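Local atomic coordinates of L-Ala-D/L-Glu epimerase, a muconate lactonizing enzyme (Klebsiella pneumoniae subsp. pneumoniae MGH 78578, PDB entry 3FCP), a protein that belongs to the mandelate racemase/muconate lactonizing enzyme family of the enolase superfamily, pairing an N-terminal alpha+beta domain with a magnesium-binding barrel domain. Residues Ile10-Val15 / Ala67-Ile72; Gln33-Val38 / Ile49-Thr54. All blocks are in the same frame, centred on the assembly; numbering follows the deposited sequence.

How the contacts relate
Both contacts lie in the N-terminal domain and share one antiparallel sheet, in which strand 33-42 lies between strands 7-17 and 47-53. Contact 2 is the buried strand pairing of the hairpin, built on main-chain hydrogen bonds and flanked by a carboxylate and a carboxamide. Contact 1, farther from the centre of the chain and partly buried, sets helix 65-80 against strand 7-17 through sparse side-chain packing. The centres of contact 1 and contact 2 are about 8 Å apart. Trp-13 and Val-15 of contact 1 probably bond to Ile-37 and Leu-35 of contact 2. The helix serves both: Ile-72 touches Ser-12 and Val-36, whereas Ile-68 packs on Val-36 and Ala-52.

Contact 1: Ile10-Val15 / Ala67-Ile72; sequences IESWIV and AISSAI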
loop_
_atom_site.group_PDB
_atom_site.type_symbol
_atom_site.label_atom_id
_atom_site.label_comp_id
_atom_site.label_asym_id
_atom_site.label_seq_id
_atom_site.Cartn_x
_atom_site.Cartn_y
_atom_site.Cartn_z
ATOM N N ILE A 10 21.575 47.176 2.854
ATOM C CA ILE A 10 20.406 46.603 2.213
ATOM C C ILE A 10 19.273 47.609 2.385
ATOM O O ILE A 10 18.942 48.004 3.503
ATOM C CB ILE A 10 20.002 45.241 2.855
ATOM C CG1 ILE A 10 21.068 44.184 2.560
ATOM C CG2 ILE A 10 18.658 44.785 2.305
ATOM C CD1 ILE A 10 20.804 42.821 3.204
ATOM N N GLU A 11 18.704 48.038 1.268
ATOM C CA GLU A 11 17.600 48.991 1.267
ATOM C C GLU A 11 16.415 48.286 0.619
ATOM O O GLU A 11 16.602 47.352 -0.154
ATOM C CB GLU A 11 17.945 50.212 0.411
ATOM C CG GLU A 11 19.167 51.010 0.831
ATOM C CD GLU A 11 19.653 51.918 -0.290
ATOM O OE1 GLU A 11 20.406 51.435 -1.164
ATOM O OE2 GLU A 11 19.267 53.109 -0.308
ATOM N N SER A 12 15.204 48.726 0.934
ATOM C CA SER A 12 14.013 48.151 0.328
ATOM C C SER A 12 12.897 49.183 0.357
ATOM O O SER A 12 12.839 50.030 1.248
ATOM C CB SER A 12 13.581 46.860 1.043
ATOM O OG SER A 12 13.108 47.102 2.353
ATOM N N TRP A 13 12.025 49.115 -0.638
ATOM C CA TRP A 13 10.912 50.045 -0.757
ATOM C C TRP A 13 9.683 49.307 -1.245
ATOM O O TRP A 13 9.796 48.341 -2.005
ATOM C CB TRP A 13 11.214 51.117 -1.800
ATOM C CG TRP A 13 12.506 51.847 -1.636
ATOM C CD1 TRP A 13 12.698 53.044 -1.009
ATOM C CD2 TRP A 13 13.775 51.465 -2.175
ATOM N NE1 TRP A 13 14.011 53.437 -1.133
ATOM C CE2 TRP A 13 14.694 52.485 -1.844
ATOM C CE3 TRP A 13 14.226 50.359 -2.909
ATOM C CZ2 TRP A 13 16.041 52.435 -2.224
ATOM C CZ3 TRP A 13 15.568 50.310 -3.289
ATOM C CH2 TRP A 13 16.459 51.344 -2.945
ATOM N N ILE A 14 8.513 49.756 -0.806
ATOM C CA ILE A 14 7.276 49.176 -1.288
ATOM C C ILE A 14 6.918 50.153 -2.392
ATOM O O ILE A 14 6.786 51.351 -2.149
ATOM C CB ILE A 14 6.157 49.172 -0.229
ATOM C CG1 ILE A 14 6.506 48.200 0.903
ATOM C CG2 ILE A 14 4.843 48.777 -0.887
ATOM C CD1 ILE A 14 5.438 48.087 1.987
ATOM N N VAL A 15 6.791 49.644 -3.606
ATOM C CA VAL A 15 6.482 50.483 -4.751
ATOM C C VAL A 15 5.123 50.139 -5.328
ATOM O O VAL A 15 4.837 48.975 -5.597
ATOM C CB VAL A 15 7.546 50.304 -5.844
ATOM C CG1 VAL A 15 7.277 51.247 -6.990
ATOM C CG2 VAL A 15 8.925 50.557 -5.263
ATOM N N ALA A 67 4.521 42.639 4.999
ATOM C CA ALA A 67 5.199 41.634 5.820
ATOM C C ALA A 67 6.537 41.283 5.168
ATOM O O ALA A 67 7.523 41.004 5.850
ATOM C CB ALA A 67 4.338 40.380 5.950
ATOM N N ILE A 68 6.554 41.287 3.839
ATOM C CA ILE A 68 7.769 40.995 3.092
ATOM C C ILE A 68 8.787 42.093 3.396
ATOM O O ILE A 68 9.957 41.816 3.679
ATOM C CB ILE A 68 7.467 40.934 1.580
ATOM C CG1 ILE A 68 6.673 39.661 1.277
ATOM C CG2 ILE A 68 8.767 40.977 0.773
ATOM C CD1 ILE A 68 6.096 39.611 -0.121
ATOM N N SER A 69 8.327 43.341 3.347
ATOM C CA SER A 69 9.179 44.492 3.639
ATOM C C SER A 69 9.705 44.383 5.077
ATOM O O SER A 69 10.882 44.632 5.354
ATOM C CB SER A 69 8.368 45.783 3.463
ATOM O OG SER A 69 9.105 46.916 3.863
ATOM N N SER A 70 8.818 43.999 5.985
ATOM C CA SER A 70 9.166 43.826 7.389
ATOM C C SER A 70 10.259 42.767 7.565
ATOM O O SER A 70 11.218 42.981 8.298
ATOM C CB SER A 70 7.919 43.414 8.182
ATOM O OG SER A 70 8.262 43.000 9.491
ATOM N N ALA A 71 10.109 41.627 6.894
ATOM C CA ALA A 71 11.098 40.552 6.988
ATOM C C ALA A 71 12.472 41.054 6.541
ATOM O O ALA A 71 13.484 40.768 7.174
ATOM C CB ALA A 71 10.671 39.366 6.133
ATOM N N ILE A 72 12.498 41.815 5.452
ATOM C CA ILE A 72 13.750 42.353 4.934
ATOM C C ILE A 72 14.389 43.367 5.885
ATOM O O ILE A 72 15.570 43.265 6.216
ATOM C CB ILE A 72 13.525 43.017 3.557
ATOM C CG1 ILE A 72 13.140 41.942 2.538
ATOM C CG2 ILE A 72 14.785 43.778 3.119
ATOM C CD1 ILE A 72 12.656 42.479 1.210
#
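Ser-12 holds OG between its backbone N and carbonyl carbon (chi1 68°), whereas Ile-72 has CG1 anti to its carbonyl carbon (chi1 -66°) and CG2 anti to its N, and it is this CG2 methyl that meets the serine. OG lies 3.8 Å from Ile-72 CG2, and Ser-12 CB touches the same methyl. On one side of the serine, Ile-10 CG2 comes to 4.1 Å from Ile-72 CG2, the two isoleucine side chains crossing at about a right angle. On the other side, Ile-14 reaches across with CG1 and CD1, each 4.0 Å from Ser-69 CB. Strand 10-15 and helix 67-72 run nearly antiparallel (172°), their axes 9.0 Å apart; Ile-10 and Ser-12 share Ile-72, and Ile-14 meets Ser-69 about one turn earlier. This is a helix laid on the three-stranded antiparallel sheet of the N-terminal domain of the enolase superfamily. The hydroxyls of Ser-12 and Ser-69, 4.3 Å apart from OG to OG, are too distant to bond, and the interface rests on van der Waals contact, burying 200 Å². Thr-73 also touches Ser-12, and Thr-77 and Leu-80 extend the cover over Ile-10. Ala-67, Ser-70 and Ala-71 of the same helix pack instead on Ala-67, Glu-66 and Leu-58 of the second subunit.

Contact 2: Gln33-Val38 / Ile49-Thr54; sequences QSLVIV and IGEATT
The carboxamide of Gln-33 carries the CG2 methyl of Thr-53 over one face, 3.4 Å from NE2, the two side chains meeting tip to tip. Past the OE1 and NE2 end of the group lies Thr-54 O, while NE2 bonds to Leu-304 O. The Glu-51 carboxylate has Leu-35 on one face: CD1 stands 3.9 Å above OE2, and CD2, nearer the rim, comes to 3.2 Å from it. Ile-37 CD1 approaches from the same side but meets the stem, 3.8 Å from Glu-51 CG. Thr-53 OG1 donates to the anti lone pair of Glu-51 OE2, away from OE1, at 2.7 Å. With CG anti to the backbone N (chi1 179°) and the chain extended beyond it, the Glu-51 carboxylate is carried out to Leu-35 and Thr-53.

Strands 33-38 and 49-53 form the arms of an antiparallel beta hairpin. Val-36 with Ala-52 and Val-38 with Gly-50 are hydrogen-bonded pairs; the straightest of the four bonds, Ala-52 N to Val-36 O (2.9 Å, 165°), lies in the carbonyl plane. Ile-37 and Glu-51 form the non-hydrogen-bonded pair between them. On the face of Val-36, Val-38 and Ala-52, helices 65-80 and 103-121 cover the sheet. There Val-38 CG1 settles against Gly-50, which has no side chain, 3.3 Å from Gly-50 O.

Ser-34 O, which Thr-53 CG2 helps to bury, has no polar partner in the model. Glu-51 is well supplied: besides Thr-53, Gly-306 N donates to OE2 and Gly-309 N to OE1, so these bonds fix the carboxylate's rotation and tie the hairpin to the barrel domain.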
loop_
_atom_site.group_PDB
_atom_site.type_symbol
_atom_site.label_atom_id
_atom_site.label_comp_id
_atom_site.label_asym_id
_atom_site.label_seq_id
_atom_site.Cartn_x
_atom_site.Cartn_y
_atom_site.Cartn_z
ATOM N N GLN A 33 -0.167 47.681 -8.687
ATOM C CA GLN A 33 0.470 46.425 -8.311
ATOM C C GLN A 33 1.580 46.857 -7.352
ATOM O O GLN A 33 2.358 47.763 -7.666
ATOM C CB GLN A 33 1.054 45.720 -9.538
ATOM C CG GLN A 33 2.025 44.579 -9.225
ATOM C CD GLN A 33 1.404 43.448 -8.415
ATOM O OE1 GLN A 33 0.901 43.658 -7.307
ATOM N NE2 GLN A 33 1.449 42.242 -8.960
ATOM N N SER A 34 1.638 46.238 -6.177
ATOM C CA SER A 34 2.645 46.601 -5.186
ATOM C C SER A 34 3.869 45.700 -5.224
ATOM O O SER A 34 3.776 44.496 -4.981
ATOM C CB SER A 34 2.032 46.575 -3.786
ATOM O OG SER A 34 0.890 47.410 -3.731
ATOM N N LEU A 35 5.020 46.293 -5.521
ATOM C CA LEU A 35 6.267 45.544 -5.590
ATOM C C LEU A 35 7.175 45.892 -4.418
ATOM O O LEU A 35 7.227 47.046 -3.988
ATOM C CB LEU A 35 7.028 45.882 -6.879
ATOM C CG LEU A 35 6.257 46.067 -8.191
ATOM C CD1 LEU A 35 7.216 46.557 -9.265
ATOM C CD2 LEU A 35 5.596 44.765 -8.604
ATOM N N VAL A 36 7.879 44.900 -3.884
ATOM C CA VAL A 36 8.843 45.185 -2.827
ATOM C C VAL A 36 10.193 45.059 -3.528
ATOM O O VAL A 36 10.600 43.966 -3.938
ATOM C CB VAL A 36 8.776 44.195 -1.653
ATOM C CG1 VAL A 36 9.843 44.561 -0.631
ATOM C CG2 VAL A 36 7.399 44.256 -0.996
ATOM N N ILE A 37 10.861 46.195 -3.689
ATOM C CA ILE A 37 12.140 46.261 -4.367
ATOM C C ILE A 37 13.270 46.373 -3.358
ATOM O O ILE A 37 13.149 47.056 -2.336
ATOM C CB ILE A 37 12.177 47.485 -5.326
ATOM C CG1 ILE A 37 11.090 47.339 -6.395
ATOM C CG2 ILE A 37 13.555 47.627 -5.964
ATOM C CD1 ILE A 37 11.249 46.132 -7.289
ATOM N N VAL A 38 14.370 45.697 -3.650
ATOM C CA VAL A 38 15.523 45.727 -2.771
ATOM C C VAL A 38 16.786 46.102 -3.528
ATOM O O VAL A 38 16.948 45.765 -4.702
ATOM C CB VAL A 38 15.738 44.346 -2.088
ATOM C CG1 VAL A 38 15.778 43.250 -3.136
ATOM C CG2 VAL A 38 17.039 44.342 -1.298
ATOM N N ILE A 49 20.029 44.281 -7.348
ATOM C CA ILE A 49 18.634 44.564 -7.045
ATOM C C ILE A 49 17.778 43.310 -7.127
ATOM O O ILE A 49 18.138 42.331 -7.789
ATOM C CB ILE A 49 18.032 45.648 -7.981
ATOM C CG1 ILE A 49 18.178 45.227 -9.443
ATOM C CG2 ILE A 49 18.699 46.996 -7.711
ATOM C CD1 ILE A 49 17.510 46.189 -10.422
ATOM N N GLY A 50 16.642 43.348 -6.444
ATOM C CA GLY A 50 15.753 42.203 -6.439
ATOM C C GLY A 50 14.321 42.637 -6.237
ATOM O O GLY A 50 14.061 43.791 -5.889
ATOM N N GLU A 51 13.393 41.709 -6.437
ATOM C CA GLU A 51 11.974 42.013 -6.293
ATOM C C GLU A 51 11.164 40.882 -5.674
ATOM O O GLU A 51 11.334 39.722 -6.030
ATOM C CB GLU A 51 11.373 42.333 -7.665
ATOM C CG GLU A 51 9.888 42.650 -7.619
ATOM C CD GLU A 51 9.276 42.841 -9.004
ATOM O OE1 GLU A 51 10.029 43.085 -9.968
ATOM O OE2 GLU A 51 8.036 42.757 -9.122
ATOM N N ALA A 52 10.278 41.237 -4.753
ATOM C CA ALA A 52 9.388 40.263 -4.125
ATOM C C ALA A 52 8.003 40.877 -4.287
ATOM O O ALA A 52 7.711 41.933 -3.723
ATOM C CB ALA A 52 9.726 40.081 -2.652
ATOM N N THR A 53 7.164 40.220 -5.077
ATOM C CA THR A 53 5.819 40.705 -5.337
ATOM C C THR A 53 4.784 39.598 -5.172
ATOM O O THR A 53 5.088 38.418 -5.342
ATOM C CB THR A 53 5.723 41.261 -6.781
ATOM O OG1 THR A 53 6.532 42.442 -6.888
ATOM C CG2 THR A 53 4.288 41.595 -7.145
ATOM N N THR A 54 3.563 39.984 -4.822
ATOM C CA THR A 54 2.491 39.017 -4.693
ATOM C C THR A 54 1.224 39.588 -5.312
ATOM O O THR A 54 1.232 40.689 -5.871
ATOM C CB THR A 54 2.206 38.641 -3.230
ATOM O OG1 THR A 54 1.300 37.532 -3.208
ATOM C CG2 THR A 54 1.584 39.808 -2.477
#